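Local coordinates for SusD/RagB family nutrient-binding outer membrane lipoprotein (Bacteroides vulgatus, PDB 4F7A) that probably binds mucin O-glycans at the outer membrane, as a SusD-like lipoprotein of a glycan uptake system, at residues 282-288 and 314-319; 311-315 and 389-395; 56-62 and 297-301; 268-274 and 384-388; 248-253 and 323-329. All coordinates share one frame; numbering follows the deposited sequence.

From the N terminus, contact 3 pairs 56-62 with 297-301. Segments 248-253, 268-274 and 282-288 lie between. Contact 1 then closes a short loop at 314-319, contact 5 closes at 323-329 and contact 4 at 384-388. Contact 2 runs from 311-315 to 389-395. Contact 1 nests inside contacts 4 and 5, which cross each other. Contact 3 crosses contacts 1, 4 and 5 and closes before contact 2 opens; contact 2 crosses 4 and 5. Contacts 1 and 2 share S314 and Y315. Contact 5 joins helix 251-257, and contact 3 the 54-62 region, to the long loop 283-328; contact 4 ties helix 265-273, and contact 2 that long loop, to the loop between helices 356-371 and 416-431.

Contact 1 (282-288 and 314-319); sequences YYNPATL and SYSFIN
S314, N284 and N319 bury the most surface in this contact. S314 works mainly through its carbonyl. S314 O accepts from T287 N at 3.0 Å and, weakly, from L288 N. A286 CB rests against S314 O at 3.4 Å, and S314 CB packs beside L288 CB at 3.9 Å. The two loop segments run 160° apart, close to antiparallel. They meet in a single beta bridge between Y283 and I318, just after helix 279-282. Two backbone bonds frame it: N284 N to F317 O at 2.9 Å, and N319 N to Y282 O at 3.0 Å. The N284 side chain turns beside its own backbone N, with CG anti to the carbonyl carbon (chi1 -70°). It crosses N319 at about a right angle, and the amide planes are 53° apart. N284 OD1 comes to 3.6 Å from N319 CG. Two waters join these amides: one accepts from N284 ND2 and donates to N319 OD1, the other donates to N284 OD1 and, weakly, to N319 OD1. Q321 N and T322 N also bond to N319 OD1. S316 OG gives a weak bond to N284 O and has a second hydrogen bond with L296 N.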
# COMPACT_ATOMS: atom_id res chain seq x y z
N TYR A 282 -1.55 15.41 8.75
CA TYR A 282 -2.07 14.05 8.84
C TYR A 282 -3.08 13.84 9.98
O TYR A 282 -4.08 13.15 9.79
CB TYR A 282 -0.92 13.08 9.06
CG TYR A 282 0.05 12.83 7.89
CD1 TYR A 282 0.13 13.67 6.79
CD2 TYR A 282 0.96 11.78 7.96
CE1 TYR A 282 1.02 13.43 5.75
CE2 TYR A 282 1.87 11.55 6.94
CZ TYR A 282 1.88 12.36 5.82
OH TYR A 282 2.78 12.14 4.80
N TYR A 283 -2.79 14.38 11.16
CA TYR A 283 -3.56 14.12 12.37
C TYR A 283 -3.85 15.41 13.13
O TYR A 283 -3.33 16.49 12.82
CB TYR A 283 -2.82 13.14 13.28
CG TYR A 283 -2.55 11.79 12.63
CD1 TYR A 283 -3.51 10.79 12.64
CD2 TYR A 283 -1.34 11.52 12.02
CE1 TYR A 283 -3.26 9.55 12.02
CE2 TYR A 283 -1.07 10.28 11.43
CZ TYR A 283 -2.03 9.31 11.44
OH TYR A 283 -1.75 8.08 10.85
N ASN A 284 -4.70 15.28 14.14
CA ASN A 284 -5.04 16.37 15.06
C ASN A 284 -4.47 16.05 16.44
O ASN A 284 -4.30 14.87 16.77
CB ASN A 284 -6.56 16.50 15.20
CG ASN A 284 -7.25 17.04 13.94
OD1 ASN A 284 -6.60 17.61 13.06
ND2 ASN A 284 -8.57 16.83 13.84
N PRO A 285 -4.19 17.08 17.26
CA PRO A 285 -3.79 16.80 18.62
C PRO A 285 -4.83 16.00 19.38
O PRO A 285 -6.02 16.08 19.08
CB PRO A 285 -3.64 18.19 19.24
CG PRO A 285 -3.44 19.13 18.08
CD PRO A 285 -4.22 18.52 16.95
N ALA A 286 -4.37 15.24 20.37
CA ALA A 286 -5.25 14.50 21.25
C ALA A 286 -6.25 15.40 21.97
O ALA A 286 -5.97 16.59 22.19
CB ALA A 286 -4.39 13.74 22.29
N THR A 287 -7.41 14.84 22.33
CA THR A 287 -8.38 15.55 23.17
C THR A 287 -8.31 15.12 24.65
O THR A 287 -9.09 15.62 25.50
CB THR A 287 -9.82 15.36 22.64
OG1 THR A 287 -10.07 13.97 22.46
CG2 THR A 287 -10.03 16.13 21.29
N LEU A 288 -7.39 14.23 24.99
CA LEU A 288 -7.21 13.76 26.38
C LEU A 288 -6.81 14.93 27.26
O LEU A 288 -5.87 15.65 26.95
CB LEU A 288 -6.13 12.65 26.46
CG LEU A 288 -5.85 11.97 27.82
CD1 LEU A 288 -7.07 11.19 28.35
CD2 LEU A 288 -4.65 11.05 27.70
N SER A 314 -9.69 9.26 23.35
CA SER A 314 -9.22 10.66 23.35
C SER A 314 -7.80 10.86 22.82
O SER A 314 -7.23 11.95 22.93
CB SER A 314 -9.37 11.24 24.76
OG SER A 314 -10.75 11.20 25.10
N TYR A 315 -7.24 9.81 22.21
CA TYR A 315 -5.97 9.92 21.47
C TYR A 315 -6.15 10.69 20.16
O TYR A 315 -7.27 11.11 19.80
CB TYR A 315 -5.34 8.53 21.26
CG TYR A 315 -4.48 8.06 22.43
CD1 TYR A 315 -4.81 8.36 23.76
CD2 TYR A 315 -3.34 7.30 22.21
CE1 TYR A 315 -4.02 7.91 24.83
CE2 TYR A 315 -2.58 6.84 23.24
CZ TYR A 315 -2.88 7.16 24.55
OH TYR A 315 -2.06 6.70 25.56
N SER A 316 -5.05 10.93 19.46
CA SER A 316 -5.09 11.75 18.24
C SER A 316 -5.90 11.07 17.13
O SER A 316 -5.75 9.88 16.88
CB SER A 316 -3.69 12.05 17.73
OG SER A 316 -3.03 12.98 18.57
N PHE A 317 -6.73 11.87 16.47
CA PHE A 317 -7.58 11.42 15.40
C PHE A 317 -7.01 11.92 14.10
O PHE A 317 -6.27 12.89 14.09
CB PHE A 317 -9.01 11.98 15.60
CG PHE A 317 -10.06 11.20 14.87
CD1 PHE A 317 -10.40 9.94 15.29
CD2 PHE A 317 -10.72 11.72 13.76
CE1 PHE A 317 -11.37 9.19 14.64
CE2 PHE A 317 -11.70 10.98 13.10
CZ PHE A 317 -12.03 9.71 13.54
N ILE A 318 -7.38 11.27 13.00
CA ILE A 318 -7.05 11.74 11.68
C ILE A 318 -7.56 13.16 11.48
O ILE A 318 -8.57 13.57 12.06
CB ILE A 318 -7.62 10.81 10.57
CG1 ILE A 318 -6.81 10.94 9.28
CG2 ILE A 318 -9.14 11.06 10.33
CD1 ILE A 318 -7.18 9.88 8.20
N ASN A 319 -6.82 13.93 10.69
CA ASN A 319 -7.25 15.27 10.27
C ASN A 319 -8.30 15.18 9.15
O ASN A 319 -7.99 14.82 8.00
CB ASN A 319 -6.04 16.07 9.79
CG ASN A 319 -6.38 17.52 9.48
OD1 ASN A 319 -7.51 17.81 9.09
ND2 ASN A 319 -5.39 18.44 9.63
O HOH W 1 -9.80 17.89 11.42
O HOH W 2 -8.14 19.63 11.44
O HOH W 3 -7.86 14.23 17.96
O HOH W 4 -9.21 12.91 20.00
O HOH W 5 -12.21 13.34 23.49

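Contact 2 (311-315 and 389-395); sequences YYQSY and YINYAAG
Y312, Y315 and Y311 meet the loop 389-395 with their side chains. A type I beta turn from Y312 to Y315 brings the first two rings together, edge to face, and Y315 N bonds back to Y312 O. The Y312 side chain can be followed outward. From CB it leaves beside the backbone N, with CG anti to the carbonyl carbon (chi1 -65°). Y312 CD1 stands over the centre of the Y315 ring. Y312 CE1 touches A393 CB at 3.4 Å and lies 3.5 Å from Y389 OH. At the tip, Y312 OH donates to N391 OD1 at 2.7 Å, in the carbonyl plane and on a lone pair. Y389 OH gives N391 OD1 a second bond of 2.6 Å, so two hydroxyls grip this oxygen. The planes of the Y312 ring and the N391 amide are 65° apart. Y315 OH donates in turn to Y389 OH at 2.9 Å and accepts weakly from Y392 N and A393 N. The result is a chain of hydroxyls ending on one amide. With a leucine in place of Y315, the Y389 hydroxyl would probably lose its donor, and the N-H groups of Y392 and A393 their shared acceptor. A water bridges Y312 OH, N391 ND2 and A394 O. Another links Y311 O to A394 N. At the outer end, A394 O lies 3.3 Å from Y311 CB. G395 CA then sits over the face of the Y311 ring, 3.6 Å from its centroid and 16° off the normal, a CH-pi contact.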
# COMPACT_ATOMS: atom_id res chain seq x y z
N TYR A 311 -10.46 2.79 25.87
CA TYR A 311 -9.40 3.50 26.56
C TYR A 311 -8.73 4.59 25.73
O TYR A 311 -8.26 5.57 26.28
CB TYR A 311 -8.31 2.52 27.02
CG TYR A 311 -8.79 1.39 27.94
CD1 TYR A 311 -9.27 1.67 29.20
CD2 TYR A 311 -8.72 0.07 27.54
CE1 TYR A 311 -9.71 0.64 30.06
CE2 TYR A 311 -9.17 -0.97 28.40
CZ TYR A 311 -9.64 -0.66 29.66
OH TYR A 311 -10.07 -1.66 30.50
N TYR A 312 -8.68 4.41 24.43
CA TYR A 312 -7.89 5.28 23.55
C TYR A 312 -8.73 6.30 22.78
O TYR A 312 -8.27 6.93 21.87
CB TYR A 312 -7.05 4.41 22.60
CG TYR A 312 -6.04 3.62 23.38
CD1 TYR A 312 -4.95 4.25 23.96
CD2 TYR A 312 -6.22 2.26 23.62
CE1 TYR A 312 -4.04 3.56 24.74
CE2 TYR A 312 -5.30 1.54 24.41
CZ TYR A 312 -4.21 2.21 24.95
OH TYR A 312 -3.34 1.54 25.75
N GLN A 313 -9.98 6.46 23.18
CA GLN A 313 -10.92 7.32 22.48
C GLN A 313 -10.56 8.82 22.45
O GLN A 313 -11.06 9.56 21.59
CB GLN A 313 -12.29 7.07 23.13
CG GLN A 313 -13.36 8.06 22.99
CD GLN A 313 -14.50 7.64 23.88
OE1 GLN A 313 -14.70 8.18 24.98
NE2 GLN A 313 -15.19 6.58 23.48
N SER A 314 -9.69 9.26 23.35
CA SER A 314 -9.22 10.66 23.35
C SER A 314 -7.80 10.86 22.82
O SER A 314 -7.23 11.95 22.93
CB SER A 314 -9.37 11.24 24.76
OG SER A 314 -10.75 11.20 25.10
N TYR A 315 -7.24 9.81 22.21
CA TYR A 315 -5.97 9.92 21.47
C TYR A 315 -6.15 10.69 20.16
O TYR A 315 -7.27 11.11 19.80
CB TYR A 315 -5.34 8.53 21.26
CG TYR A 315 -4.48 8.06 22.43
CD1 TYR A 315 -4.81 8.36 23.76
CD2 TYR A 315 -3.34 7.30 22.21
CE1 TYR A 315 -4.02 7.91 24.83
CE2 TYR A 315 -2.58 6.84 23.24
CZ TYR A 315 -2.88 7.16 24.55
OH TYR A 315 -2.06 6.70 25.56
N TYR A 389 6.81 5.82 23.50
CA TYR A 389 5.37 5.72 23.73
C TYR A 389 5.15 5.66 25.24
O TYR A 389 5.76 4.84 25.94
CB TYR A 389 4.75 4.51 23.05
CG TYR A 389 3.32 4.40 23.46
CD1 TYR A 389 2.37 5.28 22.96
CD2 TYR A 389 2.93 3.52 24.46
CE1 TYR A 389 1.07 5.24 23.40
CE2 TYR A 389 1.63 3.48 24.93
CZ TYR A 389 0.70 4.34 24.38
OH TYR A 389 -0.59 4.32 24.83
N ILE A 390 4.28 6.55 25.73
CA ILE A 390 3.88 6.59 27.13
C ILE A 390 2.38 6.35 27.18
O ILE A 390 1.60 7.03 26.48
CB ILE A 390 4.17 7.95 27.78
CG1 ILE A 390 5.63 8.35 27.60
CG2 ILE A 390 3.77 7.90 29.30
CD1 ILE A 390 6.60 7.41 28.23
N ASN A 391 1.95 5.38 27.99
CA ASN A 391 0.54 5.03 28.03
C ASN A 391 -0.26 5.96 28.98
O ASN A 391 -0.45 5.67 30.17
CB ASN A 391 0.38 3.56 28.42
CG ASN A 391 -1.00 3.03 28.10
OD1 ASN A 391 -1.35 2.94 26.94
ND2 ASN A 391 -1.77 2.69 29.11
N TYR A 392 -0.73 7.09 28.44
CA TYR A 392 -1.48 8.06 29.24
C TYR A 392 -2.91 7.61 29.47
O TYR A 392 -3.57 8.06 30.42
CB TYR A 392 -1.43 9.45 28.59
CG TYR A 392 -0.05 10.07 28.66
CD1 TYR A 392 0.56 10.32 29.89
CD2 TYR A 392 0.65 10.39 27.51
CE1 TYR A 392 1.83 10.90 29.97
CE2 TYR A 392 1.92 10.96 27.58
CZ TYR A 392 2.50 11.20 28.80
OH TYR A 392 3.73 11.77 28.85
N ALA A 393 -3.39 6.70 28.64
CA ALA A 393 -4.74 6.16 28.77
C ALA A 393 -4.92 5.31 30.02
O ALA A 393 -3.95 4.79 30.56
CB ALA A 393 -5.08 5.30 27.53
N ALA A 394 -6.17 5.14 30.46
CA ALA A 394 -6.49 4.12 31.43
C ALA A 394 -6.35 2.74 30.75
O ALA A 394 -6.16 2.67 29.53
CB ALA A 394 -7.93 4.31 31.99
N GLY A 395 -6.41 1.68 31.53
CA GLY A 395 -6.32 0.32 31.00
C GLY A 395 -4.95 -0.34 31.14
O GLY A 395 -4.04 0.22 31.79
O HOH W 6 -8.47 6.08 28.99
O HOH W 7 -4.17 1.19 28.40

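Contact 3 (56-62 and 297-301); sequences MFSGYFH and GVPQG
H62 NE2 and Q300 NE2, one from each side of the contact, are both held by T73, the first at T73 OG1 and the second at T73 O. The two segments share no direct hydrogen bond. The H62 ring lies near Q300, with H62 CD2 4.1 Å from Q300 CA. H62 meets V298 through its ring. V298 CG1 lies over one face, 3.8 Å from the ring centroid and 23° off the normal, a CH-pi contact. The methyl is nearest to H62 CG, at 3.6 Å, so it sits toward the rim of the ring. H62 CB also packs on V298 CB at 3.7 Å. H62 belongs to strand 61-62, which pairs antiparallel with strand 262-263. The chain reaches that strand from helix 54-57 through a turn, where G59 takes positive phi and G59 N bonds to M56 O. The long side chain of Q300 crosses those of M56, a selenomethionine, and F57 at about a right angle. It leaves with CG anti to the backbone N (chi1 -160°) and stays extended beyond CG. Q300 CG is 4.1 Å from M56 SE, and Q300 OE1 is 3.9 Å from M56 CG. Q300 NE2 comes in at the edge of the F57 ring, near its plane, 3.6 Å from F57 CE1. An alanine at Q300 would remove the amide, which is likely to open a gap beside M56 and F57 and leave T73 O without this donor.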
# COMPACT_ATOMS: atom_id res chain seq x y z
N MSE A 56 -3.84 -0.87 10.03
CA MSE A 56 -3.39 -1.03 11.40
C MSE A 56 -2.00 -1.66 11.44
O MSE A 56 -1.10 -1.17 12.16
CB MSE A 56 -4.38 -1.87 12.20
CG MSE A 56 -3.86 -2.12 13.61
SE MSE A 56 -5.13 -2.99 14.77
CE MSE A 56 -5.55 -4.44 13.70
N PHE A 57 -1.79 -2.73 10.67
CA PHE A 57 -0.52 -3.43 10.71
C PHE A 57 0.62 -2.58 10.19
O PHE A 57 1.76 -2.70 10.67
CB PHE A 57 -0.58 -4.79 10.01
CG PHE A 57 -1.58 -5.75 10.64
CD1 PHE A 57 -1.63 -5.94 12.01
CD2 PHE A 57 -2.46 -6.46 9.85
CE1 PHE A 57 -2.54 -6.82 12.56
CE2 PHE A 57 -3.37 -7.36 10.40
CZ PHE A 57 -3.41 -7.53 11.75
N SER A 58 0.31 -1.66 9.28
CA SER A 58 1.28 -0.66 8.84
C SER A 58 1.81 0.29 9.94
O SER A 58 2.87 0.94 9.75
CB SER A 58 0.66 0.20 7.74
OG SER A 58 -0.29 1.11 8.26
N GLY A 59 1.06 0.41 11.03
CA GLY A 59 1.34 1.35 12.10
C GLY A 59 0.67 2.71 11.95
O GLY A 59 0.77 3.53 12.86
N TYR A 60 -0.05 2.94 10.85
CA TYR A 60 -0.67 4.24 10.60
C TYR A 60 -1.87 4.52 11.50
O TYR A 60 -2.01 5.63 12.03
CB TYR A 60 -1.20 4.37 9.17
CG TYR A 60 -0.20 4.51 8.05
CD1 TYR A 60 1.13 4.89 8.28
CD2 TYR A 60 -0.61 4.30 6.75
CE1 TYR A 60 2.02 5.03 7.20
CE2 TYR A 60 0.27 4.43 5.69
CZ TYR A 60 1.59 4.79 5.92
OH TYR A 60 2.40 4.94 4.82
N PHE A 61 -2.77 3.55 11.58
CA PHE A 61 -4.12 3.77 12.15
C PHE A 61 -4.52 2.72 13.17
O PHE A 61 -3.97 1.61 13.21
CB PHE A 61 -5.19 3.83 11.05
CG PHE A 61 -5.02 4.97 10.09
CD1 PHE A 61 -5.23 6.28 10.51
CD2 PHE A 61 -4.69 4.74 8.76
CE1 PHE A 61 -5.06 7.34 9.63
CE2 PHE A 61 -4.53 5.81 7.86
CZ PHE A 61 -4.71 7.11 8.32
N HIS A 62 -5.48 3.09 14.01
CA HIS A 62 -6.07 2.14 14.96
C HIS A 62 -7.47 2.58 15.30
O HIS A 62 -7.78 3.77 15.27
CB HIS A 62 -5.21 2.02 16.23
CG HIS A 62 -5.35 0.71 16.94
ND1 HIS A 62 -6.50 0.36 17.61
CD2 HIS A 62 -4.50 -0.34 17.07
CE1 HIS A 62 -6.35 -0.85 18.14
NE2 HIS A 62 -5.14 -1.29 17.82
N GLY A 297 -0.51 8.49 19.79
CA GLY A 297 -0.87 7.36 18.97
C GLY A 297 -1.25 6.12 19.77
O GLY A 297 -0.69 5.83 20.82
N VAL A 298 -2.20 5.36 19.23
CA VAL A 298 -2.68 4.16 19.86
C VAL A 298 -1.70 3.01 19.70
O VAL A 298 -1.32 2.66 18.58
CB VAL A 298 -4.07 3.78 19.28
CG1 VAL A 298 -4.63 2.52 19.95
CG2 VAL A 298 -5.05 5.00 19.43
N PRO A 299 -1.27 2.39 20.81
CA PRO A 299 -0.37 1.23 20.68
C PRO A 299 -1.13 -0.01 20.23
O PRO A 299 -2.20 -0.30 20.76
CB PRO A 299 0.14 1.03 22.11
CG PRO A 299 -1.00 1.51 22.96
CD PRO A 299 -1.63 2.65 22.21
N GLN A 300 -0.57 -0.76 19.29
CA GLN A 300 -1.22 -1.99 18.84
C GLN A 300 -1.07 -3.10 19.89
O GLN A 300 -0.04 -3.21 20.56
CB GLN A 300 -0.64 -2.46 17.49
CG GLN A 300 -1.57 -3.42 16.75
CD GLN A 300 -0.92 -4.13 15.60
OE1 GLN A 300 -0.40 -3.48 14.69
NE2 GLN A 300 -1.03 -5.47 15.58
N GLY A 301 -2.09 -3.93 20.00
CA GLY A 301 -2.02 -5.15 20.80
C GLY A 301 -2.27 -4.97 22.27
O GLY A 301 -1.73 -5.74 23.08

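Contact 4 (268-274 and 384-388); sequences ASVLNGY and GKPTD
P386 and Y274 touch where the last turn of helix 265-273 meets the loop 384-388. Their side chains cross obliquely, and Y274 CE1 touches P386 CD at 3.6 Å. The Y274 ring turns its edge to G384 O, which lies near the ring plane and 3.5 Å from Y274 CD1. G384 O is buried here with no hydrogen-bond partner in the model. The far end of the tyrosine is fixed elsewhere, through a bond between Y274 OH and T406 O. On its other side P386 meets S269, with P386 CB 3.3 Å from S269 OG, while V270 CG2 lies more loosely by P386 CG. The loop passes close against the helix backbone at G273, where a side chain would run into K385 O and P386 CA. G273 CA makes a CA-H...O contact of 3.1 Å with K385 O. T387 CG2 also rests on G273 CA, at 3.8 Å. S269 reaches the loop with OG anti to the backbone N (chi1 171°). S269 OG then donates to T387 O at an unusually short modelled distance of 2.5 Å, in the carbonyl plane and on a lone pair. T387 answers from its backbone: T387 N bonds to S269 O at 3.0 Å. T387 N stands 36° out of the S269 carbonyl plane, on the opposite face from G273 N, the helical donor to the same oxygen.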
# COMPACT_ATOMS: atom_id res chain seq x y z
N ALA A 268 3.05 8.32 15.66
CA ALA A 268 3.20 9.39 16.68
C ALA A 268 4.66 9.50 17.15
O ALA A 268 5.19 10.59 17.24
CB ALA A 268 2.29 9.17 17.86
N SER A 269 5.30 8.37 17.41
CA SER A 269 6.72 8.35 17.78
C SER A 269 7.61 9.04 16.74
O SER A 269 8.43 9.89 17.09
CB SER A 269 7.21 6.92 18.01
OG SER A 269 8.60 6.91 18.17
N VAL A 270 7.43 8.66 15.48
CA VAL A 270 8.22 9.18 14.39
C VAL A 270 7.95 10.66 14.13
O VAL A 270 8.87 11.47 14.09
CB VAL A 270 8.02 8.32 13.09
CG1 VAL A 270 8.64 8.99 11.90
CG2 VAL A 270 8.58 6.91 13.30
N LEU A 271 6.70 11.03 13.94
CA LEU A 271 6.40 12.39 13.56
C LEU A 271 6.67 13.38 14.69
O LEU A 271 7.14 14.50 14.44
CB LEU A 271 4.97 12.47 13.02
CG LEU A 271 4.65 11.71 11.73
CD1 LEU A 271 3.15 11.91 11.33
CD2 LEU A 271 5.53 12.11 10.58
N ASN A 272 6.41 12.99 15.94
CA ASN A 272 6.76 13.86 17.08
C ASN A 272 8.28 14.02 17.20
O ASN A 272 8.78 15.13 17.34
CB ASN A 272 6.24 13.32 18.42
CG ASN A 272 4.77 13.61 18.63
OD1 ASN A 272 4.33 14.74 18.46
ND2 ASN A 272 4.01 12.59 19.08
N GLY A 273 9.01 12.92 17.18
CA GLY A 273 10.46 13.01 17.38
C GLY A 273 11.20 13.75 16.27
O GLY A 273 12.17 14.46 16.52
N TYR A 274 10.73 13.59 15.04
CA TYR A 274 11.29 14.30 13.89
C TYR A 274 10.80 15.76 13.79
O TYR A 274 11.22 16.50 12.90
CB TYR A 274 10.94 13.56 12.60
CG TYR A 274 11.66 12.25 12.33
CD1 TYR A 274 12.76 11.84 13.09
CD2 TYR A 274 11.27 11.43 11.28
CE1 TYR A 274 13.41 10.66 12.81
CE2 TYR A 274 11.91 10.25 11.00
CZ TYR A 274 13.01 9.88 11.76
OH TYR A 274 13.68 8.73 11.48
N GLY A 384 16.60 15.05 14.97
CA GLY A 384 15.50 14.53 15.80
C GLY A 384 15.45 13.01 15.80
O GLY A 384 15.77 12.37 14.80
N LYS A 385 15.08 12.45 16.95
CA LYS A 385 14.91 11.03 17.13
C LYS A 385 13.49 10.72 17.56
O LYS A 385 12.91 11.42 18.41
CB LYS A 385 15.90 10.49 18.17
CG LYS A 385 17.38 10.55 17.69
CD LYS A 385 18.30 9.86 18.68
CE LYS A 385 19.75 9.82 18.19
NZ LYS A 385 19.95 8.76 17.16
N PRO A 386 12.90 9.67 17.00
CA PRO A 386 11.53 9.32 17.41
C PRO A 386 11.38 9.17 18.94
O PRO A 386 12.30 8.73 19.63
CB PRO A 386 11.30 8.00 16.71
CG PRO A 386 12.13 8.15 15.45
CD PRO A 386 13.37 8.80 15.91
N THR A 387 10.21 9.55 19.44
CA THR A 387 9.94 9.60 20.85
C THR A 387 9.32 8.30 21.37
O THR A 387 8.76 7.50 20.62
CB THR A 387 9.03 10.81 21.18
OG1 THR A 387 7.88 10.78 20.32
CG2 THR A 387 9.78 12.14 20.97
N ASP A 388 9.45 8.11 22.68
CA ASP A 388 8.94 6.94 23.36
C ASP A 388 7.42 6.99 23.41
O ASP A 388 6.80 8.08 23.35
CB ASP A 388 9.48 6.89 24.79
CG ASP A 388 10.98 6.72 24.83
OD1 ASP A 388 11.60 6.16 23.87
OD2 ASP A 388 11.56 7.13 25.85

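Contact 5 (248-253 and 323-329); sequences YQNPLA and ITASTPA
N250 bonds twice to the turn opposite it. N250 N donates to A325 O at 2.9 Å, and N250 ND2 donates to T327 O at 3.0 Å. N250 is the N-cap of helix 251-257, and the partner oxygens belong to a type I beta turn from T324 to T327. N250 ND2 and OD1 serve T327 O and L252 N respectively; CG anti to the backbone N (chi1 -170°) places the amide for both. T327 O lies in the amide plane of N250, although the donor stands 42° above the carbonyl plane of T327. N250 OD1 accepts the capping bond in its own carbonyl plane, which fixes the flip of the amide. Beside the cap, Q249 CA makes a CA-H...O contact of 3.4 Å with A325 O. L252 and A253 use the first turn of the helix to cover I323. L252 CD2 lies 3.8 Å from I323 CG2, and A253 CB 4.1 Å from the same methyl. Y248 meets A329 CB at its ring edge, with OH 3.5 Å away, and Y248 OH is hydrogen-bonded to Y33 O. The second shell sets the turn. T327 N bonds to T324 O inside it, while A329 enters strand 329-332, which pairs with strand 241-243. The turn is also closed by a side chain: T324 N donates to T327 OG1 at 2.8 Å, with an angle of 161° at the hydrogen.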
# COMPACT_ATOMS: atom_id res chain seq x y z
N TYR A 248 -17.16 8.45 -6.89
CA TYR A 248 -16.31 7.76 -5.90
C TYR A 248 -16.17 8.60 -4.64
O TYR A 248 -16.00 9.80 -4.71
CB TYR A 248 -14.93 7.50 -6.47
CG TYR A 248 -13.96 6.83 -5.54
CD1 TYR A 248 -13.98 5.44 -5.36
CD2 TYR A 248 -12.98 7.56 -4.88
CE1 TYR A 248 -13.07 4.81 -4.54
CE2 TYR A 248 -12.05 6.92 -4.05
CZ TYR A 248 -12.09 5.55 -3.89
OH TYR A 248 -11.16 4.93 -3.07
N GLN A 249 -16.24 7.96 -3.49
CA GLN A 249 -16.04 8.64 -2.21
C GLN A 249 -14.85 7.95 -1.55
O GLN A 249 -14.72 6.72 -1.65
CB GLN A 249 -17.28 8.50 -1.33
CG GLN A 249 -18.59 9.04 -1.93
CD GLN A 249 -18.63 10.54 -1.97
OE1 GLN A 249 -19.14 11.18 -1.04
NE2 GLN A 249 -18.09 11.12 -3.04
N ASN A 250 -13.99 8.72 -0.89
CA ASN A 250 -12.86 8.16 -0.22
C ASN A 250 -13.32 7.42 1.04
O ASN A 250 -13.86 8.02 1.96
CB ASN A 250 -11.87 9.27 0.13
CG ASN A 250 -10.54 8.74 0.63
OD1 ASN A 250 -10.51 7.84 1.45
ND2 ASN A 250 -9.43 9.33 0.15
N PRO A 251 -13.10 6.10 1.10
CA PRO A 251 -13.68 5.35 2.22
C PRO A 251 -13.00 5.63 3.56
O PRO A 251 -13.61 5.42 4.60
CB PRO A 251 -13.49 3.89 1.80
CG PRO A 251 -12.37 3.92 0.88
CD PRO A 251 -12.47 5.20 0.12
N LEU A 252 -11.76 6.10 3.54
CA LEU A 252 -11.07 6.46 4.78
C LEU A 252 -11.83 7.56 5.48
O LEU A 252 -11.98 7.54 6.70
CB LEU A 252 -9.62 6.86 4.52
CG LEU A 252 -8.75 7.25 5.72
CD1 LEU A 252 -8.58 6.14 6.75
CD2 LEU A 252 -7.38 7.74 5.20
N ALA A 253 -12.34 8.52 4.70
CA ALA A 253 -13.10 9.62 5.23
C ALA A 253 -14.41 9.11 5.79
O ALA A 253 -14.90 9.64 6.79
CB ALA A 253 -13.34 10.75 4.15
N ILE A 323 -8.34 14.73 4.99
CA ILE A 323 -8.97 13.56 4.37
C ILE A 323 -10.51 13.73 4.43
O ILE A 323 -11.12 13.68 5.51
CB ILE A 323 -8.51 12.26 5.06
CG1 ILE A 323 -6.97 12.08 4.95
CG2 ILE A 323 -9.24 11.02 4.43
CD1 ILE A 323 -6.39 12.03 3.53
N THR A 324 -11.11 13.97 3.27
CA THR A 324 -12.56 14.15 3.12
C THR A 324 -13.10 13.15 2.11
O THR A 324 -12.33 12.51 1.40
CB THR A 324 -12.93 15.58 2.63
OG1 THR A 324 -12.60 15.72 1.23
CG2 THR A 324 -12.17 16.64 3.43
N ALA A 325 -14.41 13.04 2.00
CA ALA A 325 -15.04 12.15 1.02
C ALA A 325 -14.58 12.46 -0.40
O ALA A 325 -14.47 11.53 -1.24
CB ALA A 325 -16.58 12.26 1.12
N SER A 326 -14.35 13.74 -0.71
CA SER A 326 -13.97 14.13 -2.07
C SER A 326 -12.45 14.12 -2.29
O SER A 326 -11.97 14.48 -3.37
CB SER A 326 -14.56 15.51 -2.43
OG SER A 326 -13.97 16.51 -1.63
N THR A 327 -11.69 13.71 -1.28
CA THR A 327 -10.22 13.64 -1.41
C THR A 327 -9.82 12.45 -2.32
O THR A 327 -10.18 11.32 -2.03
CB THR A 327 -9.56 13.44 -0.04
OG1 THR A 327 -9.87 14.57 0.80
CG2 THR A 327 -8.05 13.29 -0.18
N PRO A 328 -9.06 12.70 -3.41
CA PRO A 328 -8.63 11.53 -4.20
C PRO A 328 -7.86 10.53 -3.32
O PRO A 328 -7.12 10.95 -2.42
CB PRO A 328 -7.72 12.14 -5.28
CG PRO A 328 -8.19 13.54 -5.43
CD PRO A 328 -8.58 13.96 -4.01
N ALA A 329 -8.05 9.24 -3.54
CA ALA A 329 -7.39 8.19 -2.78
C ALA A 329 -6.03 7.89 -3.39
O ALA A 329 -5.94 7.30 -4.46
CB ALA A 329 -8.24 6.90 -2.77